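Local coordinates for glycoside hydrolase family protein (Novosphingobium sp. PP1Y, PDB 6Q2F), which hydrolyses alpha-L-rhamnosides, acting as an alpha-L-rhamnosidase that probably releases terminal alpha-L-rhamnose from its glycoside substrates, at residues A[609-614]-A[662-667]; A[640-646]-A[672-678]; A[647-653]-A[696-700]. All blocks are in the same frame, centred on the assembly; numbering follows the deposited sequence.

Contact 1 of 3, residues A[609-614]-A[662-667]; sequences LWTFNR and RFIDLE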
loop_
_atom_site.group_PDB
_atom_site.type_symbol
_atom_site.label_atom_id
_atom_site.label_comp_id
_atom_site.label_asym_id
_atom_site.label_seq_id
_atom_site.Cartn_x
_atom_site.Cartn_y
_atom_site.Cartn_z
ATOM N N LEU A 609 3.776 -5.999 0.579
ATOM C CA LEU A 609 3.342 -7.150 -0.213
ATOM C C LEU A 609 3.004 -8.305 0.711
ATOM O O LEU A 609 3.827 -8.688 1.543
ATOM C CB LEU A 609 4.394 -7.618 -1.232
ATOM C CG LEU A 609 3.847 -8.903 -1.898
ATOM C CD1 LEU A 609 2.723 -8.600 -2.932
ATOM C CD2 LEU A 609 4.930 -9.799 -2.515
ATOM N N TRP A 610 1.804 -8.853 0.549
ATOM C CA TRP A 610 1.359 -10.011 1.308
ATOM C C TRP A 610 1.665 -11.298 0.540
ATOM O O TRP A 610 1.733 -11.309 -0.690
ATOM C CB TRP A 610 -0.145 -9.936 1.583
ATOM C CG TRP A 610 -0.545 -8.946 2.641
ATOM C CD1 TRP A 610 0.006 -7.723 2.869
ATOM C CD2 TRP A 610 -1.580 -9.107 3.605
ATOM N NE1 TRP A 610 -0.619 -7.116 3.919
ATOM C CE2 TRP A 610 -1.599 -7.948 4.390
ATOM C CE3 TRP A 610 -2.495 -10.127 3.883
ATOM C CZ2 TRP A 610 -2.505 -7.768 5.433
ATOM C CZ3 TRP A 610 -3.387 -9.951 4.924
ATOM C CH2 TRP A 610 -3.383 -8.778 5.687
ATOM N N THR A 611 1.873 -12.384 1.281
ATOM C CA THR A 611 1.954 -13.682 0.639
ATOM C C THR A 611 0.622 -13.999 -0.027
ATOM O O THR A 611 -0.438 -13.488 0.353
ATOM C CB THR A 611 2.314 -14.761 1.651
ATOM O OG1 THR A 611 1.218 -14.951 2.545
ATOM C CG2 THR A 611 3.568 -14.330 2.432
ATOM N N PHE A 612 0.686 -14.846 -1.048
ATOM C CA PHE A 612 -0.507 -15.188 -1.806
ATOM C C PHE A 612 -0.334 -16.580 -2.395
ATOM O O PHE A 612 0.787 -17.008 -2.691
ATOM C CB PHE A 612 -0.764 -14.170 -2.921
ATOM C CG PHE A 612 0.391 -14.027 -3.882
ATOM C CD1 PHE A 612 1.417 -13.133 -3.619
ATOM C CD2 PHE A 612 0.450 -14.785 -5.045
ATOM C CE1 PHE A 612 2.485 -13.006 -4.490
ATOM C CE2 PHE A 612 1.509 -14.653 -5.941
ATOM C CZ PHE A 612 2.531 -13.775 -5.658
ATOM N N ASN A 613 -1.453 -17.275 -2.575
ATOM C CA ASN A 613 -1.438 -18.528 -3.323
ATOM C C ASN A 613 -1.157 -18.276 -4.801
ATOM O O ASN A 613 -1.668 -17.322 -5.400
ATOM C CB ASN A 613 -2.768 -19.256 -3.156
ATOM C CG ASN A 613 -3.004 -19.683 -1.721
ATOM O OD1 ASN A 613 -2.087 -20.158 -1.050
ATOM N ND2 ASN A 613 -4.227 -19.497 -1.234
ATOM N N ARG A 614 -0.336 -19.146 -5.394
ATOM C CA ARG A 614 0.018 -18.986 -6.800
ATOM C C ARG A 614 -1.224 -18.956 -7.677
ATOM O O ARG A 614 -1.302 -18.163 -8.621
ATOM C CB ARG A 614 0.964 -20.106 -7.235
ATOM C CG ARG A 614 1.648 -19.809 -8.570
ATOM C CD ARG A 614 2.502 -20.968 -9.050
ATOM N NE ARG A 614 3.583 -21.258 -8.117
ATOM C CZ ARG A 614 4.850 -20.900 -8.308
ATOM N NH1 ARG A 614 5.202 -20.235 -9.407
ATOM N NH2 ARG A 614 5.766 -21.213 -7.400
ATOM N N ARG A 662 9.444 -16.708 -4.242
ATOM C CA ARG A 662 8.613 -16.067 -5.257
ATOM C C ARG A 662 8.015 -14.748 -4.768
ATOM O O ARG A 662 7.742 -13.860 -5.587
ATOM C CB ARG A 662 7.494 -17.015 -5.691
ATOM C CG ARG A 662 6.687 -17.570 -4.530
ATOM C CD ARG A 662 5.753 -18.720 -4.943
ATOM N NE ARG A 662 4.456 -18.153 -5.244
ATOM C CZ ARG A 662 3.352 -18.333 -4.534
ATOM N NH1 ARG A 662 3.340 -19.129 -3.474
ATOM N NH2 ARG A 662 2.244 -17.713 -4.915
ATOM N N PHE A 663 7.788 -14.592 -3.450
ATOM C CA PHE A 663 7.230 -13.324 -2.959
ATOM C C PHE A 663 8.277 -12.210 -3.035
ATOM O O PHE A 663 8.025 -11.152 -3.615
ATOM C CB PHE A 663 6.689 -13.475 -1.528
ATOM C CG PHE A 663 5.666 -14.560 -1.377
ATOM C CD1 PHE A 663 4.650 -14.687 -2.310
ATOM C CD2 PHE A 663 5.721 -15.453 -0.314
ATOM C CE1 PHE A 663 3.710 -15.703 -2.204
ATOM C CE2 PHE A 663 4.778 -16.475 -0.192
ATOM C CZ PHE A 663 3.772 -16.605 -1.140
ATOM N N ILE A 664 9.485 -12.465 -2.508
ATOM C CA ILE A 664 10.546 -11.456 -2.481
ATOM C C ILE A 664 11.031 -11.145 -3.886
ATOM O O ILE A 664 11.450 -10.022 -4.168
ATOM C CB ILE A 664 11.707 -11.916 -1.574
ATOM C CG1 ILE A 664 12.392 -10.704 -0.940
ATOM C CG2 ILE A 664 12.702 -12.835 -2.300
ATOM C CD1 ILE A 664 11.563 -10.091 0.199
ATOM N N ASP A 665 11.020 -12.145 -4.777
ATOM C CA ASP A 665 11.367 -11.902 -6.173
ATOM C C ASP A 665 10.338 -10.988 -6.829
ATOM O O ASP A 665 10.690 -10.121 -7.634
ATOM C CB ASP A 665 11.501 -13.236 -6.927
ATOM C CG ASP A 665 12.702 -14.072 -6.450
ATOM O OD1 ASP A 665 13.553 -13.561 -5.688
ATOM O OD2 ASP A 665 12.811 -15.254 -6.840
ATOM N N LEU A 666 9.066 -11.131 -6.466
ATOM C CA LEU A 666 8.054 -10.232 -7.000
ATOM C C LEU A 666 8.265 -8.806 -6.488
ATOM O O LEU A 666 8.140 -7.844 -7.249
ATOM C CB LEU A 666 6.660 -10.758 -6.646
ATOM C CG LEU A 666 5.530 -9.795 -7.036
ATOM C CD1 LEU A 666 5.477 -9.608 -8.586
ATOM C CD2 LEU A 666 4.178 -10.282 -6.503
ATOM N N GLU A 667 8.615 -8.650 -5.207
ATOM C CA GLU A 667 8.949 -7.325 -4.696
ATOM C C GLU A 667 10.156 -6.749 -5.424
ATOM O O GLU A 667 10.176 -5.565 -5.795
ATOM C CB GLU A 667 9.240 -7.400 -3.205
ATOM C CG GLU A 667 8.048 -7.791 -2.365
ATOM C CD GLU A 667 8.418 -7.892 -0.910
ATOM O OE1 GLU A 667 9.282 -7.113 -0.461
ATOM O OE2 GLU A 667 7.850 -8.759 -0.228
#

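Contact 2 of 3, residues A[640-646]-A[672-678]; sequences LVAAESM and VNRPVIH. With NA (sodium ion), chain B.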
loop_
_atom_site.group_PDB
_atom_site.type_symbol
_atom_site.label_atom_id
_atom_site.label_comp_id
_atom_site.label_asym_id
_atom_site.label_seq_id
_atom_site.Cartn_x
_atom_site.Cartn_y
_atom_site.Cartn_z
ATOM N N LEU A 640 16.329 4.207 -2.523
ATOM C CA LEU A 640 15.883 3.115 -1.701
ATOM C C LEU A 640 14.367 2.964 -1.790
ATOM O O LEU A 640 13.654 3.911 -1.806
ATOM C CB LEU A 640 16.343 3.323 -0.272
ATOM C CG LEU A 640 17.833 3.288 -0.007
ATOM C CD1 LEU A 640 18.197 3.839 1.329
ATOM C CD2 LEU A 640 18.401 1.909 -0.161
ATOM N N VAL A 641 13.895 1.749 -1.856
ATOM C CA VAL A 641 12.473 1.441 -1.933
ATOM C C VAL A 641 12.215 0.330 -0.935
ATOM O O VAL A 641 12.664 -0.806 -1.140
ATOM C CB VAL A 641 12.037 0.990 -3.335
ATOM C CG1 VAL A 641 10.550 0.688 -3.347
ATOM C CG2 VAL A 641 12.397 2.022 -4.395
ATOM N N ALA A 642 11.480 0.636 0.121
ATOM C CA ALA A 642 11.226 -0.374 1.132
ATOM C C ALA A 642 9.859 -1.002 0.908
ATOM O O ALA A 642 8.969 -0.420 0.281
ATOM C CB ALA A 642 11.305 0.217 2.544
ATOM N N ALA A 643 9.701 -2.208 1.433
ATOM C CA ALA A 643 8.383 -2.811 1.476
ATOM C C ALA A 643 8.223 -3.646 2.733
ATOM O O ALA A 643 9.112 -4.408 3.116
ATOM C CB ALA A 643 8.116 -3.662 0.235
ATOM N N GLU A 644 7.085 -3.449 3.379
ATOM C CA GLU A 644 6.549 -4.346 4.387
ATOM C C GLU A 644 6.288 -5.701 3.730
ATOM O O GLU A 644 5.321 -5.862 2.983
ATOM C CB GLU A 644 5.296 -3.700 4.990
ATOM C CG GLU A 644 4.490 -4.524 5.926
ATOM C CD GLU A 644 3.191 -3.807 6.259
ATOM O OE1 GLU A 644 3.151 -2.573 6.063
ATOM O OE2 GLU A 644 2.222 -4.479 6.652
ATOM N N SER A 645 7.156 -6.676 3.985
ATOM C CA SER A 645 7.324 -7.830 3.100
ATOM C C SER A 645 6.771 -9.103 3.727
ATOM O O SER A 645 7.203 -9.509 4.807
ATOM C CB SER A 645 8.800 -8.038 2.728
ATOM O OG SER A 645 9.353 -6.914 2.089
HETATM N N MSE A 646 5.841 -9.738 3.017
HETATM C CA MSE A 646 5.480 -11.138 3.219
HETATM C C MSE A 646 4.586 -11.346 4.398
HETATM O O MSE A 646 4.627 -12.398 5.066
HETATM C CB MSE A 646 6.731 -12.014 3.349
HETATM C CG MSE A 646 7.476 -12.054 2.053
HETATM SE SE MSE A 646 9.040 -13.202 2.034
HETATM C CE MSE A 646 10.068 -12.074 2.964
ATOM N N VAL A 672 11.231 -2.891 -5.389
ATOM C CA VAL A 672 11.699 -2.912 -4.012
ATOM C C VAL A 672 13.169 -3.305 -3.978
ATOM O O VAL A 672 13.608 -4.220 -4.692
ATOM C CB VAL A 672 10.846 -3.881 -3.184
ATOM C CG1 VAL A 672 11.414 -4.022 -1.764
ATOM C CG2 VAL A 672 9.393 -3.397 -3.171
ATOM N N ASN A 673 13.951 -2.597 -3.155
ATOM C CA ASN A 673 15.330 -3.008 -2.917
ATOM C C ASN A 673 15.723 -2.897 -1.448
ATOM O O ASN A 673 16.916 -2.915 -1.139
ATOM C CB ASN A 673 16.295 -2.182 -3.807
ATOM C CG ASN A 673 16.138 -0.691 -3.606
ATOM O OD1 ASN A 673 15.736 -0.229 -2.538
ATOM N ND2 ASN A 673 16.472 0.077 -4.631
ATOM N N ARG A 674 14.769 -2.731 -0.540
ATOM C CA ARG A 674 15.026 -2.865 0.897
ATOM C C ARG A 674 13.824 -3.545 1.525
ATOM O O ARG A 674 12.898 -2.879 2.013
ATOM C CB ARG A 674 15.286 -1.514 1.572
ATOM C CG ARG A 674 15.373 -1.631 3.093
ATOM C CD ARG A 674 16.010 -0.435 3.731
ATOM N NE ARG A 674 17.426 -0.317 3.392
ATOM C CZ ARG A 674 18.205 0.684 3.791
ATOM N NH1 ARG A 674 17.706 1.658 4.547
ATOM N NH2 ARG A 674 19.476 0.711 3.431
ATOM N N PRO A 675 13.770 -4.872 1.485
ATOM C CA PRO A 675 12.660 -5.558 2.142
ATOM C C PRO A 675 12.698 -5.296 3.642
ATOM O O PRO A 675 13.767 -5.219 4.257
ATOM C CB PRO A 675 12.903 -7.033 1.800
ATOM C CG PRO A 675 13.696 -6.972 0.465
ATOM C CD PRO A 675 14.617 -5.799 0.709
ATOM N N VAL A 676 11.523 -5.100 4.221
ATOM C CA VAL A 676 11.359 -5.005 5.661
ATOM C C VAL A 676 10.405 -6.137 6.024
ATOM O O VAL A 676 9.196 -6.052 5.762
ATOM C CB VAL A 676 10.836 -3.631 6.110
ATOM C CG1 VAL A 676 10.841 -3.542 7.654
ATOM C CG2 VAL A 676 11.709 -2.510 5.498
ATOM N N ILE A 677 10.946 -7.221 6.521
ATOM C CA ILE A 677 10.143 -8.383 6.769
ATOM C C ILE A 677 9.145 -8.279 7.876
ATOM O O ILE A 677 9.474 -7.972 8.957
ATOM C CB ILE A 677 11.010 -9.629 6.955
ATOM C CG1 ILE A 677 11.905 -9.817 5.757
ATOM C CG2 ILE A 677 10.156 -10.851 7.170
ATOM C CD1 ILE A 677 13.197 -10.502 6.051
ATOM N N HIS A 678 7.918 -8.564 7.539
ATOM C CA HIS A 678 6.836 -8.601 8.463
ATOM C C HIS A 678 6.637 -10.050 8.857
ATOM O O HIS A 678 6.138 -10.771 8.051
ATOM C CB HIS A 678 5.598 -8.141 7.744
ATOM C CG HIS A 678 4.394 -8.044 8.606
ATOM N ND1 HIS A 678 3.729 -9.143 9.075
ATOM C CD2 HIS A 678 3.732 -6.976 9.080
ATOM C CE1 HIS A 678 2.724 -8.757 9.821
ATOM N NE2 HIS A 678 2.700 -7.446 9.835
HETATM NA NA NA B . 1.076 -1.046 6.120
#

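Contact 3 of 3, residues A[647-653]-A[696-700]; sequences TASMAPW and IFGQY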
loop_
_atom_site.group_PDB
_atom_site.type_symbol
_atom_site.label_atom_id
_atom_site.label_comp_id
_atom_site.label_asym_id
_atom_site.label_seq_id
_atom_site.Cartn_x
_atom_site.Cartn_y
_atom_site.Cartn_z
ATOM N N THR A 647 3.751 -10.349 4.641
ATOM C CA THR A 647 2.676 -10.528 5.597
ATOM C C THR A 647 1.846 -11.731 5.185
ATOM O O THR A 647 1.573 -11.938 3.997
ATOM C CB THR A 647 1.803 -9.280 5.668
ATOM O OG1 THR A 647 2.622 -8.157 5.998
ATOM C CG2 THR A 647 0.733 -9.479 6.733
ATOM N N ALA A 648 1.476 -12.544 6.169
ATOM C CA ALA A 648 0.718 -13.758 5.937
ATOM C C ALA A 648 -0.407 -13.842 6.951
ATOM O O ALA A 648 -0.257 -13.438 8.105
ATOM C CB ALA A 648 1.607 -14.999 6.043
ATOM N N SER A 649 -1.529 -14.384 6.509
ATOM C CA SER A 649 -2.720 -14.493 7.335
ATOM C C SER A 649 -3.125 -15.956 7.476
ATOM O O SER A 649 -3.268 -16.659 6.475
ATOM C CB SER A 649 -3.855 -13.660 6.725
ATOM O OG SER A 649 -5.047 -13.868 7.432
HETATM N N MSE A 650 -3.293 -16.402 8.722
HETATM C CA MSE A 650 -3.817 -17.726 9.042
HETATM C C MSE A 650 -3.014 -18.850 8.378
HETATM O O MSE A 650 -3.569 -19.765 7.771
HETATM C CB MSE A 650 -5.293 -17.805 8.659
HETATM C CG MSE A 650 -6.167 -16.901 9.513
HETATM SE SE MSE A 650 -8.059 -17.037 9.122
HETATM C CE MSE A 650 -8.197 -16.032 7.460
ATOM N N ALA A 651 -1.694 -18.760 8.505
ATOM C CA ALA A 651 -0.772 -19.785 8.010
ATOM C C ALA A 651 0.333 -19.976 9.041
ATOM O O ALA A 651 1.496 -19.630 8.808
ATOM C CB ALA A 651 -0.212 -19.397 6.639
ATOM N N PRO A 652 -0.003 -20.544 10.200
ATOM C CA PRO A 652 0.939 -20.582 11.335
ATOM C C PRO A 652 2.233 -21.318 11.017
ATOM O O PRO A 652 2.234 -22.520 10.745
ATOM C CB PRO A 652 0.144 -21.312 12.421
ATOM C CG PRO A 652 -1.267 -21.306 11.955
ATOM C CD PRO A 652 -1.242 -21.281 10.477
ATOM N N TRP A 653 3.348 -20.588 11.090
ATOM C CA TRP A 653 4.693 -21.142 10.912
ATOM C C TRP A 653 4.804 -22.013 9.662
ATOM O O TRP A 653 5.645 -22.911 9.579
ATOM C CB TRP A 653 5.139 -21.909 12.163
ATOM C CG TRP A 653 5.440 -20.953 13.301
ATOM C CD1 TRP A 653 6.637 -20.344 13.558
ATOM C CD2 TRP A 653 4.521 -20.466 14.295
ATOM N NE1 TRP A 653 6.521 -19.525 14.653
ATOM C CE2 TRP A 653 5.235 -19.577 15.122
ATOM C CE3 TRP A 653 3.170 -20.708 14.573
ATOM C CZ2 TRP A 653 4.641 -18.913 16.201
ATOM C CZ3 TRP A 653 2.577 -20.040 15.641
ATOM C CH2 TRP A 653 3.312 -19.153 16.440
ATOM N N ILE A 696 -2.809 -13.420 14.294
ATOM C CA ILE A 696 -2.936 -14.445 13.295
ATOM C C ILE A 696 -2.009 -14.210 12.144
ATOM O O ILE A 696 -2.185 -14.764 11.097
ATOM C CB ILE A 696 -4.334 -14.410 12.697
ATOM C CG1 ILE A 696 -4.615 -13.053 12.105
ATOM C CG2 ILE A 696 -5.389 -14.720 13.726
ATOM C CD1 ILE A 696 -5.865 -13.032 11.274
ATOM N N PHE A 697 -1.047 -13.334 12.291
ATOM C CA PHE A 697 -0.202 -13.039 11.164
ATOM C C PHE A 697 1.203 -13.530 11.220
ATOM O O PHE A 697 1.799 -13.593 12.244
ATOM C CB PHE A 697 -0.129 -11.535 10.942
ATOM C CG PHE A 697 -1.434 -10.877 10.749
ATOM C CD1 PHE A 697 -2.039 -10.890 9.550
ATOM C CD2 PHE A 697 -2.026 -10.213 11.766
ATOM C CE1 PHE A 697 -3.245 -10.285 9.367
ATOM C CE2 PHE A 697 -3.220 -9.589 11.597
ATOM C CZ PHE A 697 -3.835 -9.629 10.388
ATOM N N GLY A 698 1.717 -13.847 10.056
ATOM C CA GLY A 698 3.088 -14.235 9.888
ATOM C C GLY A 698 3.673 -13.041 9.150
ATOM O O GLY A 698 2.966 -12.116 8.961
ATOM N N GLN A 699 4.925 -13.046 8.724
ATOM C CA GLN A 699 5.882 -14.098 8.928
ATOM C C GLN A 699 6.216 -14.249 10.378
ATOM O O GLN A 699 5.979 -13.389 11.161
ATOM C CB GLN A 699 7.177 -13.811 8.185
ATOM C CG GLN A 699 7.061 -13.834 6.700
ATOM C CD GLN A 699 6.668 -15.176 6.175
ATOM O OE1 GLN A 699 7.327 -16.131 6.414
ATOM N NE2 GLN A 699 5.594 -15.236 5.468
ATOM N N TYR A 700 6.805 -15.375 10.696
ATOM C CA TYR A 700 7.153 -15.750 12.065
ATOM C C TYR A 700 8.673 -15.744 12.239
ATOM O O TYR A 700 9.258 -16.628 12.870
ATOM C CB TYR A 700 6.559 -17.122 12.403
ATOM C CG TYR A 700 5.057 -17.163 12.202
ATOM C CD1 TYR A 700 4.506 -17.453 10.959
ATOM C CD2 TYR A 700 4.187 -16.885 13.249
ATOM C CE1 TYR A 700 3.143 -17.476 10.770
ATOM C CE2 TYR A 700 2.822 -16.890 13.062
ATOM C CZ TYR A 700 2.301 -17.187 11.824
ATOM O OH TYR A 700 0.945 -17.200 11.642
HETATM O O HOH W 1 -0.068 -16.628 9.216
HETATM O O HOH W 2 8.686 -17.513 15.453
#

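Contact 1 of 3, residues A[609-614]-A[662-667]
Helix 657-670, which follows strand 642-649 in the (beta/alpha)8 barrel, packs here on the end of the neighbouring strand 604-610 and the loop after it, burying 485 Å² between the two segments. Arg662 reaches furthest over the loop. Its NH2 donates to the backbone oxygen of Phe612 (N–O 2.8 Å), and its CZ stands 4.8 Å from the centroid of the Phe612 ring, 29° off the normal, an off-centre cation-pi contact. Arg614 packs CB over a face of this guanidinium. Arg614 NH2 and Arg662 NE are 4.0 Å apart despite their like charges, and Arg614 forms a salt bridge with Asp959. Phe663 turns the edge of its ring toward the face of Phe612 in a T-shaped pair (centroids 5.1 Å apart, planes at 63°). One face of the Phe663 ring receives a CH-pi contact from Thr611, whose CA is 3.9 Å from the ring centroid. One turn on, Leu666 CD2 packs 3.8 Å from Phe612 CE1 and 4.1 Å from Leu609 CD2. Glu667 contributes the aliphatic part of its side chain, CG lying 3.7 Å from Leu609 CD2, while its carboxylate hydrogen-bonds Ser645 of the adjacent strand 642-649. With the Arg662 NH2 to Phe612 O hydrogen bond added, the loop is held to the helix largely by aromatic and apolar packing.

Contact 2 of 3, residues A[640-646]-A[672-678]
Backbone hydrogen bonds dominate here: Val676 N to Ala643 O at 2.7 Å, Ser645 N to Val676 O at 2.8 Å and His678 N to Ser645 O at 3.0 Å, with a weak bond from Ala643 N to Arg674 O at 3.3 Å. This is the parallel pairing of two neighbouring strands in the eight-stranded (beta/alpha)8 barrel, the outer members of a beta-alpha-beta unit whose connection is helix 657-670. At its start, Val641 O accepts from both Asn673 N (3.0 Å) and Arg674 N (2.9 Å), and Asn673 OD1 takes the proton of Val641 N at 2.8 Å, so a side chain extends the pairing beyond the strand ends. The axes of the short segments 642-646 and 674-677 approach to 4.5 Å, their directions 44° apart, a strong twist. Ala642, Glu644, Arg674 and Val676 point their CA-to-CB bonds to the face that looks into the barrel. There Glu644 OE1 binds the sodium ion at 2.6 Å, in a site completed by Asp503, Ser504, Glu583 and Glu586. On the opposite face, Pro675 packs against helices 657-670 and 712-726, and Ala643 CB meets Val672 CG2 at 3.6 Å. Nearer the C-terminal end of the pairing, the terminal methyl CE of Met646, present as selenomethionine, lies 4.0 Å from Ile677 CG1.

Contact 3 of 3, residues A[647-653]-A[696-700]
Thr647 enters the contact with its CA-to-CB bond directed away from segment 696-700, yet its CG2 still lies 4.2 Å from Phe697 CD1. Ala648 makes the central pairing: its N donates to Gly698 O at 3.2 Å and its O accepts from Gly698 N at 2.8 Å, the two bonds of an antiparallel hydrogen-bonded pair. The same oxygen is 3.1 Å from Phe697 CA in a CA-H...O contact. Ser649 faces Phe697 as the following non-hydrogen-bonded pair, its CB 4.3 Å from Phe697 CE1, and Met650 N resumes the pattern with a 3.1 Å bond to Ile696 O. The arrangement is an antiparallel extension of a (beta/alpha)8 barrel: strand 642-649 overshoots the parallel barrel, and the short strand 697-698, from the loop after strand 674-677, pairs with its projecting end. Beyond Met650, a selenomethionine with positive phi, the chain bends away from the pairing and water fills part of the gap. Ala651 N donates to water 1 at 2.8 Å, and Tyr700 OH shares a 2.7 Å hydrogen bond with the same water. Pro652 CA comes within 3.4 Å of Tyr700 OH. Trp653 then stacks the five-membered part of its indole face-to-face on the Tyr700 ring (centroids 4.2 Å apart, planes at 29°). Tyr700 CB sits over the same five-membered ring, 3.6 Å from its centroid, and water 2 bridges Trp653 NE1 (3.1 Å) to Tyr700 O (2.8 Å).

The three contacts surround one element of the barrel, strand 642-649, which supplies residues to contacts 2 and 3 and pairs in parallel with strand 604-610 of contact 1. Their centres lie about 12 Å (1 and 2), 14 Å (1 and 3) and 17 Å (2 and 3) apart. Along the chain the segments interleave: 609-614, 640-646, 647-653, 662-667, 672-678, 696-700. Leu609 O meets Met646 N where contacts 1 and 2 touch, and Thr611 N meets Thr647 O between contacts 1 and 3. His678 O and Gln699 N join contact 2 to contact 3. Contact 2 runs along the barrel wall to the sodium ligand Glu644, while contacts 1 and 3 lie where strands 604-610 and 642-649 run out into loops.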